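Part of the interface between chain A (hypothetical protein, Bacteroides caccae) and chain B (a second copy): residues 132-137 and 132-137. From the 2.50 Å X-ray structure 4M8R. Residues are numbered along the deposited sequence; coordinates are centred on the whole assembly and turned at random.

Chain A (132-137) AYAEET
Chain B 132-137: AYAEET

The two copies of this stretch run in opposite directions: the vectors from CA 133 to CA 136 lie 179° apart. The register centres on CA of A:Glu135 and CA of B:Glu135, 6.5 Å apart. The two chains have closely matching torsions, and their reciprocal distances agree to about 0.1 Å, so the contact is nearly symmetric. In both, residue 132 (phi/psi -90/-33) leads into an extended run at 133 (-149/137) and 134 (about -146/148), then 135 (about -76/167) and 136 (-53/156), before 137 turns to positive phi (68/32). The CA-to-CB bonds of residues 133, 135 and 136 point toward the partner; that of 134 points away.

A:Tyr133, B:Tyr133, A:Glu135 and B:Glu135 supply most of the 291 Å² buried, each losing 53 to 60 Å². Both tyrosines adopt chi1 t (172°) with chi2 87°, which carries the hydroxyl across to the opposing backbone. OH of A:Tyr133 lies 3.7 Å from N of B:Glu136 and 3.9 Å from CB of B:Glu135; reciprocally, OH of B:Tyr133 is 3.6 Å from N of A:Glu136. These separations indicate packing, and no hydrogen bond crosses between the stretches. CB of B:Glu136 lies 3.9 Å from OH of A:Tyr133, and CB of A:Glu136 lies 3.9 Å from OH of B:Tyr133, each oblique to the ring. A:Glu136 and B:Glu136 have chi1 t (-156°), chi2 132°, between wells, and chi3 -53°.

At the centre, A:Glu135 and B:Glu135 take chi1 p (65°), chi2 t and chi3 -64°, bringing their carboxylates together. OE1 of A:Glu135 is 3.1 Å from OE2 of B:Glu135. This close approach of like charges supplies no attraction of its own; both OE1 atoms are hydrogen-bonded elsewhere in the structure. OG1 of A:Thr137 (chi1 p, 76°) donates to O of A:Glu136 at 2.5 Å, as OG1 of B:Thr137 does to O of B:Glu136.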

ATOM      1  N   ALA A 132      12.407  18.453  25.350  1.00 60.29           N
ATOM      2  CA  ALA A 132      13.093  17.819  26.476  1.00 62.68           C
ATOM      3  C   ALA A 132      14.078  16.752  26.021  1.00 62.91           C
ATOM      4  O   ALA A 132      15.098  16.531  26.670  1.00 64.68           O
ATOM      5  CB  ALA A 132      12.076  17.208  27.432  1.00 64.31           C
ATOM      6  N   TYR A 133      13.758  16.076  24.919  1.00 61.97           N
ATOM      7  CA  TYR A 133      14.626  15.032  24.385  1.00 61.38           C
ATOM      8  C   TYR A 133      14.525  14.928  22.870  1.00 58.89           C
ATOM      9  O   TYR A 133      13.438  14.981  22.292  1.00 56.40           O
ATOM     10  CB  TYR A 133      14.288  13.672  25.015  1.00 62.02           C
ATOM     11  CG  TYR A 133      15.012  12.512  24.367  1.00 61.12           C
ATOM     12  CD1 TYR A 133      16.282  12.139  24.785  1.00 63.00           C
ATOM     13  CD2 TYR A 133      14.430  11.800  23.321  1.00 59.18           C
ATOM     14  CE1 TYR A 133      16.952  11.084  24.187  1.00 63.66           C
ATOM     15  CE2 TYR A 133      15.094  10.748  22.713  1.00 59.63           C
ATOM     16  CZ  TYR A 133      16.351  10.394  23.152  1.00 61.49           C
ATOM     17  OH  TYR A 133      17.005   9.348  22.552  1.00 63.26           O
ATOM     18  N   ALA A 134      15.682  14.779  22.239  1.00 59.70           N
ATOM     19  CA  ALA A 134      15.776  14.384  20.840  1.00 58.80           C
ATOM     20  C   ALA A 134      17.035  13.547  20.724  1.00 63.06           C
ATOM     21  O   ALA A 134      17.991  13.777  21.462  1.00 67.52           O
ATOM     22  CB  ALA A 134      15.851  15.604  19.938  1.00 56.14           C
ATOM     23  N   GLU A 135      17.049  12.573  19.823  1.00 64.85           N
ATOM     24  CA  GLU A 135      18.223  11.718  19.695  1.00 71.25           C
ATOM     25  C   GLU A 135      19.360  12.426  18.959  1.00 74.81           C
ATOM     26  O   GLU A 135      19.159  13.475  18.351  1.00 71.86           O
ATOM     27  CB  GLU A 135      17.880  10.366  19.073  1.00 74.55           C
ATOM     28  CG  GLU A 135      17.390  10.396  17.644  1.00 77.31           C
ATOM     29  CD  GLU A 135      16.983   9.013  17.176  1.00 81.19           C
ATOM     30  OE1 GLU A 135      17.873   8.129  17.113  1.00 86.47           O
ATOM     31  OE2 GLU A 135      15.784   8.814  16.876  1.00 72.09           O
ATOM     32  N   GLU A 136      20.547  11.831  19.027  1.00 81.40           N
ATOM     33  CA  GLU A 136      21.803  12.531  18.726  1.00 87.06           C
ATOM     34  C   GLU A 136      21.832  13.246  17.368  1.00 88.84           C
ATOM     35  O   GLU A 136      21.091  12.898  16.442  1.00 80.35           O
ATOM     36  CB  GLU A 136      22.994  11.568  18.858  1.00 89.76           C
ATOM     37  CG  GLU A 136      24.329  12.252  19.134  1.00 91.91           C
ATOM     38  CD  GLU A 136      25.090  11.611  20.275  1.00101.26           C
ATOM     39  OE1 GLU A 136      24.496  11.468  21.363  1.00106.01           O
ATOM     40  OE2 GLU A 136      26.279  11.262  20.096  1.00103.99           O
ATOM     41  N   THR A 137      22.703  14.254  17.288  1.00 94.73           N
ATOM     42  CA  THR A 137      22.868  15.132  16.121  1.00 94.17           C
ATOM     43  C   THR A 137      21.649  16.028  15.903  1.00 95.95           C
ATOM     44  O   THR A 137      21.324  16.367  14.764  1.00102.57           O
ATOM     45  CB  THR A 137      23.219  14.367  14.812  1.00 90.89           C
ATOM     46  OG1 THR A 137      22.055  13.721  14.277  1.00 87.24           O
ATOM     47  CG2 THR A 137      24.323  13.341  15.047  1.00 91.97           C
TER
ATOM     48  N   ALA B 132      27.904   0.165  18.865  1.00 44.42           N
ATOM     49  CA  ALA B 132      28.556   1.428  19.210  1.00 46.34           C
ATOM     50  C   ALA B 132      27.561   2.492  19.658  1.00 46.95           C
ATOM     51  O   ALA B 132      27.892   3.340  20.487  1.00 47.78           O
ATOM     52  CB  ALA B 132      29.361   1.940  18.025  1.00 45.81           C
ATOM     53  N   TYR B 133      26.357   2.458  19.096  1.00 45.59           N
ATOM     54  CA  TYR B 133      25.321   3.421  19.447  1.00 46.13           C
ATOM     55  C   TYR B 133      23.926   2.827  19.334  1.00 44.66           C
ATOM     56  O   TYR B 133      23.604   2.122  18.376  1.00 41.98           O
ATOM     57  CB  TYR B 133      25.418   4.669  18.560  1.00 45.93           C
ATOM     58  CG  TYR B 133      24.261   5.627  18.734  1.00 47.63           C
ATOM     59  CD1 TYR B 133      24.284   6.605  19.718  1.00 50.29           C
ATOM     60  CD2 TYR B 133      23.134   5.545  17.920  1.00 47.32           C
ATOM     61  CE1 TYR B 133      23.225   7.479  19.884  1.00 53.31           C
ATOM     62  CE2 TYR B 133      22.065   6.409  18.082  1.00 49.30           C
ATOM     63  CZ  TYR B 133      22.118   7.376  19.064  1.00 53.49           C
ATOM     64  OH  TYR B 133      21.058   8.236  19.232  1.00 58.93           O
ATOM     65  N   ALA B 134      23.106   3.128  20.328  1.00 46.41           N
ATOM     66  CA  ALA B 134      21.669   2.899  20.267  1.00 47.30           C
ATOM     67  C   ALA B 134      21.033   4.020  21.067  1.00 50.78           C
ATOM     68  O   ALA B 134      21.633   4.508  22.024  1.00 53.35           O
ATOM     69  CB  ALA B 134      21.312   1.545  20.855  1.00 45.72           C
ATOM     70  N   GLU B 135      19.838   4.450  20.684  1.00 53.25           N
ATOM     71  CA  GLU B 135      19.201   5.549  21.402  1.00 61.56           C
ATOM     72  C   GLU B 135      18.614   5.088  22.733  1.00 63.75           C
ATOM     73  O   GLU B 135      18.503   3.895  22.998  1.00 58.99           O
ATOM     74  CB  GLU B 135      18.171   6.272  20.539  1.00 65.58           C
ATOM     75  CG  GLU B 135      16.963   5.464  20.127  1.00 70.31           C
ATOM     76  CD  GLU B 135      16.076   6.253  19.184  1.00 77.57           C
ATOM     77  OE1 GLU B 135      15.534   7.299  19.625  1.00 81.14           O
ATOM     78  OE2 GLU B 135      15.928   5.828  18.010  1.00 70.06           O
ATOM     79  N   GLU B 136      18.254   6.059  23.566  1.00 75.51           N
ATOM     80  CA  GLU B 136      18.056   5.840  25.003  1.00 87.51           C
ATOM     81  C   GLU B 136      17.103   4.686  25.357  1.00 91.99           C
ATOM     82  O   GLU B 136      16.243   4.300  24.558  1.00 81.11           O
ATOM     83  CB  GLU B 136      17.606   7.145  25.686  1.00 89.69           C
ATOM     84  CG  GLU B 136      17.915   7.220  27.178  1.00 92.87           C
ATOM     85  CD  GLU B 136      18.571   8.526  27.575  1.00102.01           C
ATOM     86  OE1 GLU B 136      19.595   8.875  26.952  1.00108.32           O
ATOM     87  OE2 GLU B 136      18.078   9.196  28.512  1.00108.90           O
ATOM     88  N   THR B 137      17.289   4.162  26.569  1.00103.53           N
ATOM     89  CA  THR B 137      16.550   3.014  27.110  1.00107.63           C
ATOM     90  C   THR B 137      16.889   1.719  26.371  1.00109.22           C
ATOM     91  O   THR B 137      16.038   0.838  26.239  1.00130.33           O
ATOM     92  CB  THR B 137      15.009   3.228  27.144  1.00105.42           C
ATOM     93  OG1 THR B 137      14.450   3.085  25.830  1.00110.72           O
ATOM     94  CG2 THR B 137      14.651   4.594  27.721  1.00100.82           C
TER